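Local coordinates for D-3-phosphoglycerate dehydrogenase-related protein (Vibrio cholerae, PDB 4S1V) that probably catalyses the NAD-dependent oxidation of D-3-phosphoglycerate or a related D-2-hydroxy acid, as a member of the D-isomer-specific 2-hydroxyacid dehydrogenase family, at residues Ala203-Leu208 with Asp231-Asn236; Leu71-Gln76 with Thr95-Ile100; Ala261-Glu266 with Pro287-Val292. All coordinates share one frame; numbering follows the deposited sequence.

Contact 1 of 3, residues Ala203-Leu208 with Asp231-Asn236; sequences ADVLSL and DSLFVN
Leu206 and Phe234 both hold CG anti to the backbone N (chi1 -166° and 179°), which brings the Leu206 CD2 methyl obliquely against the aromatic ring, 3.9 Å from Phe234 CE1. Leu208, on the same face of the sheet, reaches that ring with CG turned anti to its own carbonyl carbon (chi1 -57°); its CD1 lies 3.7 Å from Phe234 CZ and also rests against the carboxamide of Asn236. That carboxamide is fixed by Ser238 N and Arg239 O. Through the sheet, on the other face, Val205 and Leu233 lie side by side, with Val205 CG1 4.1 Å from Leu233 CD2, while Val205 CG1 also meets CG2 of Val235. Between the two faces, parallel pairing uses four backbone hydrogen bonds: Asp204 O accepts from Leu233 N, Leu233 O from Leu206 N, Leu206 O from Val235 N at 2.7 Å, and Val235 O from Leu208 N. At the C-terminal end of the pair, a water 2.6 Å from Leu208 O also hydrogen-bonds to Ser207 OG. The two strands belong to one beta-alpha-beta unit of the Rossmann-type NAD-binding domain, connected through helix 222-226. Strand 150-153 flanks 205-208 on its other edge; helix 104-119 packs on the Leu233 and Val235 face, and Phe199 and Phe200 of helix 196-202 press on Leu206.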
ATOM      1  N   ALA C 203       4.963  10.842  29.177  1.00 26.31           N
ATOM      2  CA  ALA C 203       3.904   9.907  28.786  1.00 25.62           C
ATOM      3  C   ALA C 203       4.273   9.188  27.494  1.00 25.30           C
ATOM      4  O   ALA C 203       4.700   9.825  26.538  1.00 26.26           O
ATOM      5  CB  ALA C 203       2.577  10.629  28.638  1.00 25.09           C
ATOM      6  N   ASP C 204       4.150   7.862  27.481  1.00 23.75           N
ATOM      7  CA  ASP C 204       4.280   7.098  26.239  1.00 23.95           C
ATOM      8  C   ASP C 204       2.962   7.097  25.477  1.00 22.63           C
ATOM      9  O   ASP C 204       2.931   7.262  24.259  1.00 22.25           O
ATOM     10  CB  ASP C 204       4.718   5.663  26.530  1.00 25.04           C
ATOM     11  CG  ASP C 204       6.117   5.591  27.091  1.00 26.24           C
ATOM     12  OD1 ASP C 204       7.039   6.062  26.408  1.00 27.90           O
ATOM     13  OD2 ASP C 204       6.298   5.064  28.213  1.00 26.29           O
ATOM     14  N   VAL C 205       1.877   6.887  26.217  1.00 21.27           N
ATOM     15  CA  VAL C 205       0.528   6.999  25.693  1.00 20.97           C
ATOM     16  C   VAL C 205      -0.144   8.090  26.517  1.00 20.99           C
ATOM     17  O   VAL C 205      -0.180   8.012  27.749  1.00 21.14           O
ATOM     18  CB  VAL C 205      -0.242   5.667  25.813  1.00 20.96           C
ATOM     19  CG1 VAL C 205      -1.689   5.833  25.351  1.00 21.04           C
ATOM     20  CG2 VAL C 205       0.458   4.574  25.011  1.00 20.79           C
ATOM     21  N   LEU C 206      -0.650   9.112  25.839  1.00 20.50           N
ATOM     22  CA  LEU C 206      -1.255  10.251  26.510  1.00 20.90           C
ATOM     23  C   LEU C 206      -2.715  10.411  26.079  1.00 20.74           C
ATOM     24  O   LEU C 206      -2.997  10.620  24.894  1.00 19.40           O
ATOM     25  CB  LEU C 206      -0.455  11.513  26.191  1.00 20.61           C
ATOM     26  CG  LEU C 206      -0.681  12.784  27.008  1.00 21.18           C
ATOM     27  CD1 LEU C 206       0.562  13.668  26.914  1.00 21.84           C
ATOM     28  CD2 LEU C 206      -1.900  13.548  26.523  1.00 20.88           C
ATOM     29  N   SER C 207      -3.630  10.324  27.048  1.00 21.15           N
ATOM     30  CA  SER C 207      -5.066  10.363  26.764  1.00 21.80           C
ATOM     31  C   SER C 207      -5.769  11.524  27.467  1.00 22.40           C
ATOM     32  O   SER C 207      -5.592  11.730  28.673  1.00 23.40           O
ATOM     33  CB  SER C 207      -5.719   9.036  27.147  1.00 22.87           C
ATOM     34  OG  SER C 207      -6.974   8.885  26.510  1.00 22.71           O
ATOM     35  N   LEU C 208      -6.567  12.278  26.709  1.00 21.43           N
ATOM     36  CA  LEU C 208      -7.319  13.408  27.252  1.00 20.93           C
ATOM     37  C   LEU C 208      -8.709  13.000  27.713  1.00 21.76           C
ATOM     38  O   LEU C 208      -9.477  12.395  26.944  1.00 20.67           O
ATOM     39  CB  LEU C 208      -7.453  14.523  26.210  1.00 20.44           C
ATOM     40  CG  LEU C 208      -6.182  15.122  25.593  1.00 20.66           C
ATOM     41  CD1 LEU C 208      -6.548  16.265  24.655  1.00 20.62           C
ATOM     42  CD2 LEU C 208      -5.214  15.610  26.665  1.00 21.02           C
ATOM     43  N   ASP C 231       8.172   8.491  19.614  1.00 23.96           N
ATOM     44  CA  ASP C 231       7.383   7.287  19.346  1.00 23.78           C
ATOM     45  C   ASP C 231       6.132   7.225  20.238  1.00 23.70           C
ATOM     46  O   ASP C 231       5.618   6.140  20.516  1.00 23.71           O
ATOM     47  CB  ASP C 231       8.238   6.022  19.540  1.00 23.92           C
ATOM     48  CG  ASP C 231       8.755   5.865  20.975  1.00 25.06           C
ATOM     49  OD1 ASP C 231       8.615   6.812  21.785  1.00 24.99           O
ATOM     50  OD2 ASP C 231       9.309   4.793  21.295  1.00 25.21           O
ATOM     51  N   SER C 232       5.658   8.386  20.696  1.00 23.28           N
ATOM     52  CA  SER C 232       4.509   8.442  21.605  1.00 22.97           C
ATOM     53  C   SER C 232       3.178   8.262  20.867  1.00 22.14           C
ATOM     54  O   SER C 232       3.106   8.382  19.635  1.00 21.23           O
ATOM     55  CB  SER C 232       4.508   9.751  22.398  1.00 23.45           C
ATOM     56  OG  SER C 232       4.421  10.878  21.541  1.00 23.77           O
ATOM     57  N   LEU C 233       2.136   7.959  21.629  1.00 21.20           N
ATOM     58  CA  LEU C 233       0.779   7.895  21.090  1.00 20.86           C
ATOM     59  C   LEU C 233      -0.154   8.880  21.793  1.00 20.56           C
ATOM     60  O   LEU C 233      -0.382   8.781  22.997  1.00 19.67           O
ATOM     61  CB  LEU C 233       0.215   6.469  21.165  1.00 20.30           C
ATOM     62  CG  LEU C 233      -1.302   6.330  20.929  1.00 20.19           C
ATOM     63  CD1 LEU C 233      -1.693   6.612  19.478  1.00 20.25           C
ATOM     64  CD2 LEU C 233      -1.770   4.950  21.365  1.00 19.30           C
ATOM     65  N   PHE C 234      -0.692   9.821  21.022  1.00 20.08           N
ATOM     66  CA  PHE C 234      -1.598  10.824  21.560  1.00 20.47           C
ATOM     67  C   PHE C 234      -3.044  10.422  21.306  1.00 20.53           C
ATOM     68  O   PHE C 234      -3.415  10.081  20.189  1.00 20.56           O
ATOM     69  CB  PHE C 234      -1.307  12.185  20.934  1.00 20.01           C
ATOM     70  CG  PHE C 234      -2.212  13.275  21.408  1.00 19.95           C
ATOM     71  CD1 PHE C 234      -1.944  13.947  22.589  1.00 19.99           C
ATOM     72  CD2 PHE C 234      -3.334  13.636  20.664  1.00 19.82           C
ATOM     73  CE1 PHE C 234      -2.773  14.968  23.030  1.00 20.43           C
ATOM     74  CE2 PHE C 234      -4.175  14.649  21.103  1.00 20.56           C
ATOM     75  CZ  PHE C 234      -3.889  15.322  22.287  1.00 20.46           C
ATOM     76  N   VAL C 235      -3.858  10.473  22.350  1.00 21.11           N
ATOM     77  CA  VAL C 235      -5.237   9.995  22.252  1.00 21.40           C
ATOM     78  C   VAL C 235      -6.222  11.084  22.663  1.00 22.30           C
ATOM     79  O   VAL C 235      -6.123  11.642  23.760  1.00 22.91           O
ATOM     80  CB  VAL C 235      -5.471   8.736  23.113  1.00 20.83           C
ATOM     81  CG1 VAL C 235      -6.839   8.133  22.820  1.00 20.55           C
ATOM     82  CG2 VAL C 235      -4.387   7.692  22.860  1.00 21.06           C
ATOM     83  N   ASN C 236      -7.175  11.381  21.786  1.00 21.84           N
ATOM     84  CA  ASN C 236      -8.249  12.302  22.143  1.00 21.28           C
ATOM     85  C   ASN C 236      -9.628  11.709  21.878  1.00 20.97           C
ATOM     86  O   ASN C 236     -10.066  11.640  20.722  1.00 20.27           O
ATOM     87  CB  ASN C 236      -8.080  13.632  21.407  1.00 20.84           C
ATOM     88  CG  ASN C 236      -8.906  14.763  22.012  1.00 21.49           C
ATOM     89  OD1 ASN C 236      -9.637  14.586  22.999  1.00 21.40           O
ATOM     90  ND2 ASN C 236      -8.785  15.947  21.418  1.00 21.30           N
TER
HETATM   91  O   HOH W   1       6.679   6.270  23.552  1.00 28.56           O
HETATM   92  O   HOH W   2      -8.935  10.450  25.258  1.00 16.29           O

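Contact 2 of 3, residues Leu71-Gln76 with Thr95-Ile100; sequences LKLISQ and TVLEGI
Leu73, Ile74 and Ser75 pair in parallel with Thr95, Val96 and Leu97 in a beta-alpha-beta unit whose helix is 86-91. It closes one side of the five-stranded, flavodoxin-like sheet that, in this family, belongs to the substrate-binding domain; strand 95-98 is outermost within the chain. Backbone hydrogen bonds alternate along the pair: Thr95 N to Lys72 O, Ile74 N to Thr95 O at 2.8 Å, Leu97 N to Ile74 O, and Gln76 N to Leu97 O at 2.8 Å, nearly straight at 176°. The bond from Gly99 N to Gln76 O is weak, with 121° at the hydrogen. Apolar contact is modest. Leu73 and Leu97 cross at about a right angle, CD1 of Leu73 lying 3.7 Å from CD1 of Leu97, on the face where Phe311 of helix 294-312 packs on Leu73 and Thr95. On the other face Ile74 CB meets Val96 CG2 at 4.2 Å, where Cys89 of helix 86-91 touches both. Polar ends turn elsewhere: Gln76 OE1 is hydrogen-bonded to His83 NE2 and its NE2 to Arg55 O, and Glu98 OE1 to Val80 N. Ser75 OG, which also bonds to Ala304 O, accepts a hydrogen bond from a water 2.8 Å away, which also donates to Gln76 O.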
ATOM      1  N   LEU C  71     -42.615  24.000  18.475  1.00 33.65           N
ATOM      2  CA  LEU C  71     -41.717  23.294  19.394  1.00 33.40           C
ATOM      3  C   LEU C  71     -41.979  23.667  20.854  1.00 33.04           C
ATOM      4  O   LEU C  71     -41.918  24.837  21.224  1.00 33.92           O
ATOM      5  CB  LEU C  71     -40.250  23.572  19.036  1.00 31.92           C
ATOM      6  CG  LEU C  71     -39.167  22.775  19.777  1.00 31.82           C
ATOM      7  CD1 LEU C  71     -39.336  21.273  19.588  1.00 30.85           C
ATOM      8  CD2 LEU C  71     -37.774  23.223  19.356  1.00 31.22           C
ATOM      9  N   LYS C  72     -42.261  22.660  21.680  1.00 32.91           N
ATOM     10  CA  LYS C  72     -42.504  22.870  23.106  1.00 31.72           C
ATOM     11  C   LYS C  72     -41.387  22.259  23.949  1.00 30.38           C
ATOM     12  O   LYS C  72     -41.028  22.794  24.999  1.00 28.97           O
ATOM     13  CB  LYS C  72     -43.866  22.295  23.524  1.00 33.63           C
ATOM     14  CG  LYS C  72     -45.052  22.841  22.730  1.00 35.83           C
ATOM     15  CD  LYS C  72     -46.404  22.472  23.342  1.00 38.01           C
ATOM     16  CE  LYS C  72     -46.810  21.029  23.046  1.00 39.46           C
ATOM     17  NZ  LYS C  72     -48.177  20.705  23.547  1.00 39.41           N
ATOM     18  N   LEU C  73     -40.830  21.147  23.475  1.00 28.36           N
ATOM     19  CA  LEU C  73     -39.838  20.418  24.251  1.00 28.36           C
ATOM     20  C   LEU C  73     -38.603  19.984  23.464  1.00 26.79           C
ATOM     21  O   LEU C  73     -38.700  19.480  22.346  1.00 27.31           O
ATOM     22  CB  LEU C  73     -40.482  19.188  24.900  1.00 28.40           C
ATOM     23  CG  LEU C  73     -39.550  18.129  25.497  1.00 28.31           C
ATOM     24  CD1 LEU C  73     -38.987  18.599  26.833  1.00 29.64           C
ATOM     25  CD2 LEU C  73     -40.281  16.802  25.649  1.00 29.81           C
ATOM     26  N   ILE C  74     -37.442  20.176  24.077  1.00 25.69           N
ATOM     27  CA  ILE C  74     -36.238  19.487  23.653  1.00 24.00           C
ATOM     28  C   ILE C  74     -35.838  18.499  24.752  1.00 23.87           C
ATOM     29  O   ILE C  74     -35.616  18.892  25.893  1.00 23.53           O
ATOM     30  CB  ILE C  74     -35.102  20.472  23.367  1.00 22.83           C
ATOM     31  CG1 ILE C  74     -35.438  21.299  22.117  1.00 23.00           C
ATOM     32  CG2 ILE C  74     -33.783  19.724  23.210  1.00 22.39           C
ATOM     33  CD1 ILE C  74     -34.498  22.459  21.875  1.00 21.97           C
ATOM     34  N   SER C  75     -35.763  17.216  24.408  1.00 24.32           N
ATOM     35  CA  SER C  75     -35.310  16.207  25.363  1.00 24.75           C
ATOM     36  C   SER C  75     -33.909  15.748  24.993  1.00 24.42           C
ATOM     37  O   SER C  75     -33.703  15.136  23.947  1.00 25.42           O
ATOM     38  CB  SER C  75     -36.276  15.019  25.426  1.00 25.79           C
ATOM     39  OG  SER C  75     -35.868  14.084  26.425  1.00 24.83           O
ATOM     40  N   GLN C  76     -32.954  16.063  25.861  1.00 23.63           N
ATOM     41  CA  GLN C  76     -31.547  15.814  25.615  1.00 23.21           C
ATOM     42  C   GLN C  76     -31.161  14.423  26.099  1.00 23.33           C
ATOM     43  O   GLN C  76     -31.504  14.031  27.220  1.00 24.00           O
ATOM     44  CB  GLN C  76     -30.710  16.886  26.329  1.00 23.05           C
ATOM     45  CG  GLN C  76     -29.207  16.807  26.105  1.00 22.90           C
ATOM     46  CD  GLN C  76     -28.826  17.011  24.648  1.00 23.15           C
ATOM     47  OE1 GLN C  76     -29.075  18.068  24.080  1.00 24.11           O
ATOM     48  NE2 GLN C  76     -28.221  15.994  24.040  1.00 22.72           N
ATOM     49  N   THR C  95     -39.090  24.157  26.639  1.00 29.98           N
ATOM     50  CA  THR C  95     -38.588  23.399  27.779  1.00 30.98           C
ATOM     51  C   THR C  95     -37.448  22.498  27.312  1.00 31.06           C
ATOM     52  O   THR C  95     -37.568  21.806  26.296  1.00 32.14           O
ATOM     53  CB  THR C  95     -39.696  22.531  28.419  1.00 30.69           C
ATOM     54  OG1 THR C  95     -40.837  23.344  28.695  1.00 32.00           O
ATOM     55  CG2 THR C  95     -39.226  21.891  29.737  1.00 30.04           C
ATOM     56  N   VAL C  96     -36.341  22.533  28.051  1.00 31.26           N
ATOM     57  CA  VAL C  96     -35.224  21.620  27.833  1.00 30.75           C
ATOM     58  C   VAL C  96     -35.092  20.674  29.022  1.00 29.69           C
ATOM     59  O   VAL C  96     -34.837  21.105  30.145  1.00 29.25           O
ATOM     60  CB  VAL C  96     -33.899  22.377  27.608  1.00 31.65           C
ATOM     61  CG1 VAL C  96     -32.727  21.405  27.493  1.00 31.53           C
ATOM     62  CG2 VAL C  96     -33.993  23.236  26.357  1.00 32.75           C
ATOM     63  N   LEU C  97     -35.278  19.385  28.768  1.00 28.71           N
ATOM     64  CA  LEU C  97     -35.074  18.366  29.798  1.00 28.79           C
ATOM     65  C   LEU C  97     -33.833  17.531  29.474  1.00 28.30           C
ATOM     66  O   LEU C  97     -33.575  17.212  28.308  1.00 26.37           O
ATOM     67  CB  LEU C  97     -36.318  17.474  29.937  1.00 28.21           C
ATOM     68  CG  LEU C  97     -37.630  18.128  30.408  1.00 29.04           C
ATOM     69  CD1 LEU C  97     -38.823  17.185  30.244  1.00 28.19           C
ATOM     70  CD2 LEU C  97     -37.520  18.587  31.857  1.00 29.22           C
ATOM     71  N   GLU C  98     -33.064  17.185  30.504  1.00 27.96           N
ATOM     72  CA  GLU C  98     -31.867  16.377  30.291  1.00 27.82           C
ATOM     73  C   GLU C  98     -31.948  14.973  30.876  1.00 26.95           C
ATOM     74  O   GLU C  98     -32.644  14.740  31.872  1.00 25.73           O
ATOM     75  CB  GLU C  98     -30.582  17.107  30.708  1.00 28.61           C
ATOM     76  CG  GLU C  98     -30.523  17.662  32.121  1.00 30.12           C
ATOM     77  CD  GLU C  98     -29.174  18.306  32.430  1.00 31.05           C
ATOM     78  OE1 GLU C  98     -28.420  18.632  31.487  1.00 30.70           O
ATOM     79  OE2 GLU C  98     -28.856  18.487  33.622  1.00 32.98           O
ATOM     80  N   GLY C  99     -31.238  14.047  30.240  1.00 25.54           N
ATOM     81  CA  GLY C  99     -31.230  12.657  30.662  1.00 25.34           C
ATOM     82  C   GLY C  99     -29.994  12.279  31.458  1.00 26.34           C
ATOM     83  O   GLY C  99     -29.426  13.098  32.197  1.00 26.17           O
ATOM     84  N   ILE C 100     -29.587  11.024  31.304  1.00 24.51           N
ATOM     85  CA  ILE C 100     -28.460  10.474  32.028  1.00 24.23           C
ATOM     86  C   ILE C 100     -27.620   9.688  31.035  1.00 23.64           C
ATOM     87  O   ILE C 100     -28.133   9.246  30.006  1.00 23.35           O
ATOM     88  CB  ILE C 100     -28.910   9.549  33.188  1.00 24.33           C
ATOM     89  CG1 ILE C 100     -29.765   8.381  32.660  1.00 24.33           C
ATOM     90  CG2 ILE C 100     -29.648  10.346  34.267  1.00 25.13           C
ATOM     91  CD1 ILE C 100     -30.049   7.276  33.668  1.00 24.59           C
TER
HETATM   92  O   HOH W   3     -34.078  14.122  28.523  1.00 22.18           O

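Contact 3 of 3, residues Ala261-Glu266 with Pro287-Val292; sequences AVDVYE and PHLGYV
Asp263 and His288 bring their CA atoms to 4.6 Å where the chain leaving strand 259-262 meets the loop after strand 283-285, and the positive phi of His288 (43°) is followed by a type I turn, Leu289 to Val292, closed by Val292 N to Leu289 O. The Asp263 carboxylate carries most of the contact. With CG anti to the backbone N (chi1 -162°), it reaches the start of that turn and uses both oxygens: OD1 accepts from Leu289 N at 2.8 Å and OD2 from Gly290 N, also at 2.8 Å. Both N-H groups come from the syn side, about 20° out of the carboxylate plane, so the group is gripped twice and its rotation is fixed. The Asp263 carbonyl O adds a weak, bent bond from His288 N. The imidazole of His288 lies between two side chains. Val264 CG1 sits over the centre of one face, 3.7 Å from the ring centroid in a CH-pi contact; Tyr291 CE2 lies 3.3 Å above the opposite face, displaced toward the rim. The ring's rotation is further set by a hydrogen bond between ND1 and Glu268 OE1, and Glu268 OE2 is in turn held by Tyr265 N. Tyr265 brings its OH to Ala286 O, just ahead of Pro287. A second subunit closes in here: its Gln134 bonds to Pro287 O, its Arg119 to Gly290 O, and its Tyr124 packs on Pro287 and Leu289. A histidine paired with a glutamate at the C-terminal ends of the Rossmann strands is characteristic of D-2-hydroxyacid dehydrogenases, where the pair serves in catalysis; His288 and Glu268 are consistent with that role, and Asp263 probably positions the histidine's loop as a second-shell residue.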
ATOM      1  N   ALA C 261      -4.549   8.779  17.978  1.00 22.41           N
ATOM      2  CA  ALA C 261      -5.839   8.145  17.813  1.00 21.99           C
ATOM      3  C   ALA C 261      -6.890   9.151  18.279  1.00 21.89           C
ATOM      4  O   ALA C 261      -6.784   9.690  19.383  1.00 22.15           O
ATOM      5  CB  ALA C 261      -5.909   6.867  18.634  1.00 22.07           C
ATOM      6  N   VAL C 262      -7.872   9.434  17.425  1.00 20.89           N
ATOM      7  CA  VAL C 262      -8.925  10.400  17.752  1.00 20.61           C
ATOM      8  C   VAL C 262     -10.330   9.859  17.472  1.00 20.28           C
ATOM      9  O   VAL C 262     -10.540   9.096  16.523  1.00 20.94           O
ATOM     10  CB  VAL C 262      -8.720  11.770  17.055  1.00 20.39           C
ATOM     11  CG1 VAL C 262      -7.505  12.482  17.626  1.00 21.20           C
ATOM     12  CG2 VAL C 262      -8.593  11.619  15.542  1.00 19.67           C
ATOM     13  N   ASP C 263     -11.280  10.256  18.312  1.00 20.85           N
ATOM     14  CA  ASP C 263     -12.685   9.878  18.172  1.00 20.24           C
ATOM     15  C   ASP C 263     -13.497  11.107  17.792  1.00 20.36           C
ATOM     16  O   ASP C 263     -14.670  11.014  17.428  1.00 20.12           O
ATOM     17  CB  ASP C 263     -13.194   9.310  19.509  1.00 20.43           C
ATOM     18  CG  ASP C 263     -14.474   8.490  19.362  1.00 21.31           C
ATOM     19  OD1 ASP C 263     -14.590   7.736  18.375  1.00 21.91           O
ATOM     20  OD2 ASP C 263     -15.368   8.587  20.238  1.00 21.41           O
ATOM     21  N   VAL C 264     -12.849  12.262  17.882  1.00 20.71           N
ATOM     22  CA  VAL C 264     -13.519  13.553  17.894  1.00 20.95           C
ATOM     23  C   VAL C 264     -12.782  14.570  17.016  1.00 21.29           C
ATOM     24  O   VAL C 264     -11.569  14.461  16.812  1.00 20.87           O
ATOM     25  CB  VAL C 264     -13.662  14.088  19.340  1.00 21.30           C
ATOM     26  CG1 VAL C 264     -14.656  13.241  20.120  1.00 20.96           C
ATOM     27  CG2 VAL C 264     -12.314  14.109  20.048  1.00 21.79           C
ATOM     28  N   TYR C 265     -13.530  15.542  16.488  1.00 21.68           N
ATOM     29  CA  TYR C 265     -13.038  16.462  15.455  1.00 22.46           C
ATOM     30  C   TYR C 265     -13.681  17.837  15.609  1.00 23.75           C
ATOM     31  O   TYR C 265     -14.744  17.971  16.226  1.00 22.58           O
ATOM     32  CB  TYR C 265     -13.322  15.905  14.047  1.00 22.38           C
ATOM     33  CG  TYR C 265     -12.962  14.433  13.904  1.00 21.83           C
ATOM     34  CD1 TYR C 265     -13.876  13.443  14.252  1.00 20.80           C
ATOM     35  CD2 TYR C 265     -11.693  14.037  13.460  1.00 21.27           C
ATOM     36  CE1 TYR C 265     -13.558  12.108  14.148  1.00 20.22           C
ATOM     37  CE2 TYR C 265     -11.369  12.694  13.346  1.00 20.90           C
ATOM     38  CZ  TYR C 265     -12.309  11.743  13.695  1.00 20.46           C
ATOM     39  OH  TYR C 265     -12.012  10.413  13.599  1.00 20.71           O
ATOM     40  N   GLU C 266     -13.039  18.857  15.052  1.00 25.81           N
ATOM     41  CA  GLU C 266     -13.564  20.226  15.126  1.00 29.02           C
ATOM     42  C   GLU C 266     -14.936  20.370  14.481  1.00 29.47           C
ATOM     43  O   GLU C 266     -15.808  21.065  15.006  1.00 30.96           O
ATOM     44  CB  GLU C 266     -12.579  21.225  14.525  1.00 32.20           C
ATOM     45  CG  GLU C 266     -11.553  21.725  15.531  1.00 36.70           C
ATOM     46  CD  GLU C 266     -10.977  23.086  15.164  1.00 40.30           C
ATOM     47  OE1 GLU C 266     -11.380  23.661  14.129  1.00 40.87           O
ATOM     48  OE2 GLU C 266     -10.112  23.581  15.917  1.00 44.02           O
ATOM     49  N   PRO C 287     -15.230   7.500  14.035  1.00 19.93           N
ATOM     50  CA  PRO C 287     -16.346   8.439  13.882  1.00 19.80           C
ATOM     51  C   PRO C 287     -17.197   8.685  15.147  1.00 19.74           C
ATOM     52  O   PRO C 287     -18.373   8.310  15.201  1.00 20.29           O
ATOM     53  CB  PRO C 287     -17.186   7.786  12.779  1.00 20.32           C
ATOM     54  CG  PRO C 287     -16.968   6.323  12.972  1.00 19.61           C
ATOM     55  CD  PRO C 287     -15.563   6.165  13.490  1.00 20.24           C
ATOM     56  N   HIS C 288     -16.597   9.336  16.134  1.00 19.86           N
ATOM     57  CA  HIS C 288     -17.224   9.621  17.429  1.00 19.21           C
ATOM     58  C   HIS C 288     -18.004   8.462  17.987  1.00 19.40           C
ATOM     59  O   HIS C 288     -19.201   8.562  18.243  1.00 20.22           O
ATOM     60  CB  HIS C 288     -18.040  10.913  17.391  1.00 18.64           C
ATOM     61  CG  HIS C 288     -18.143  11.610  18.739  1.00 18.46           C
ATOM     62  ND1 HIS C 288     -18.338  12.932  18.857  1.00 18.01           N
ATOM     63  CD2 HIS C 288     -18.052  11.108  20.044  1.00 18.26           C
ATOM     64  CE1 HIS C 288     -18.384  13.270  20.161  1.00 18.21           C
ATOM     65  NE2 HIS C 288     -18.210  12.153  20.888  1.00 18.50           N
ATOM     66  N   LEU C 289     -17.308   7.348  18.188  1.00 19.94           N
ATOM     67  CA  LEU C 289     -17.932   6.106  18.645  1.00 20.11           C
ATOM     68  C   LEU C 289     -18.095   5.960  20.162  1.00 20.57           C
ATOM     69  O   LEU C 289     -18.906   5.151  20.607  1.00 20.65           O
ATOM     70  CB  LEU C 289     -17.160   4.901  18.100  1.00 20.19           C
ATOM     71  CG  LEU C 289     -17.121   4.727  16.578  1.00 20.29           C
ATOM     72  CD1 LEU C 289     -16.189   3.578  16.215  1.00 20.14           C
ATOM     73  CD2 LEU C 289     -18.523   4.482  16.032  1.00 19.82           C
ATOM     74  N   GLY C 290     -17.333   6.727  20.946  1.00 20.71           N
ATOM     75  CA  GLY C 290     -17.329   6.585  22.413  1.00 20.73           C
ATOM     76  C   GLY C 290     -18.668   6.133  22.983  1.00 21.29           C
ATOM     77  O   GLY C 290     -18.771   5.055  23.588  1.00 20.90           O
ATOM     78  N   TYR C 291     -19.700   6.941  22.759  1.00 20.61           N
ATOM     79  CA  TYR C 291     -21.016   6.686  23.340  1.00 21.92           C
ATOM     80  C   TYR C 291     -21.947   5.846  22.454  1.00 21.99           C
ATOM     81  O   TYR C 291     -23.059   5.507  22.857  1.00 22.10           O
ATOM     82  CB  TYR C 291     -21.688   8.008  23.758  1.00 21.48           C
ATOM     83  CG  TYR C 291     -21.971   8.987  22.639  1.00 21.36           C
ATOM     84  CD1 TYR C 291     -23.136   8.881  21.872  1.00 21.57           C
ATOM     85  CD2 TYR C 291     -21.101  10.037  22.367  1.00 20.83           C
ATOM     86  CE1 TYR C 291     -23.410   9.765  20.846  1.00 21.40           C
ATOM     87  CE2 TYR C 291     -21.375  10.943  21.349  1.00 21.51           C
ATOM     88  CZ  TYR C 291     -22.534  10.797  20.595  1.00 21.66           C
ATOM     89  OH  TYR C 291     -22.830  11.681  19.586  1.00 22.77           O
ATOM     90  N   VAL C 292     -21.481   5.505  21.258  1.00 22.34           N
ATOM     91  CA  VAL C 292     -22.305   4.819  20.263  1.00 22.14           C
ATOM     92  C   VAL C 292     -22.193   3.311  20.492  1.00 22.34           C
ATOM     93  O   VAL C 292     -21.267   2.667  20.009  1.00 20.86           O
ATOM     94  CB  VAL C 292     -21.881   5.212  18.830  1.00 22.62           C
ATOM     95  CG1 VAL C 292     -22.807   4.586  17.788  1.00 21.82           C
ATOM     96  CG2 VAL C 292     -21.880   6.731  18.689  1.00 22.04           C
TER

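Contacts 1 and 2 are the same kind of join, neighbouring parallel strands of a beta-alpha-beta unit, but in different domains, with centres about 36 Å apart. Contact 1 is fully buried inside the seven-stranded nucleotide-binding sheet; contact 2, at an outermost strand of the smaller sheet, is partly exposed and has fewer apolar contacts. Contact 3 lies near the centre of the chain and is buried, yet joins loops through a carboxylate and an imidazole instead of strand pairing; of the three, it alone meets another subunit. Its first residues, on strand 259-262, pair with strand 233-236 of contact 1, whereas contact 2 comes no nearer than about 8 Å to contact 3 at the nearest atoms.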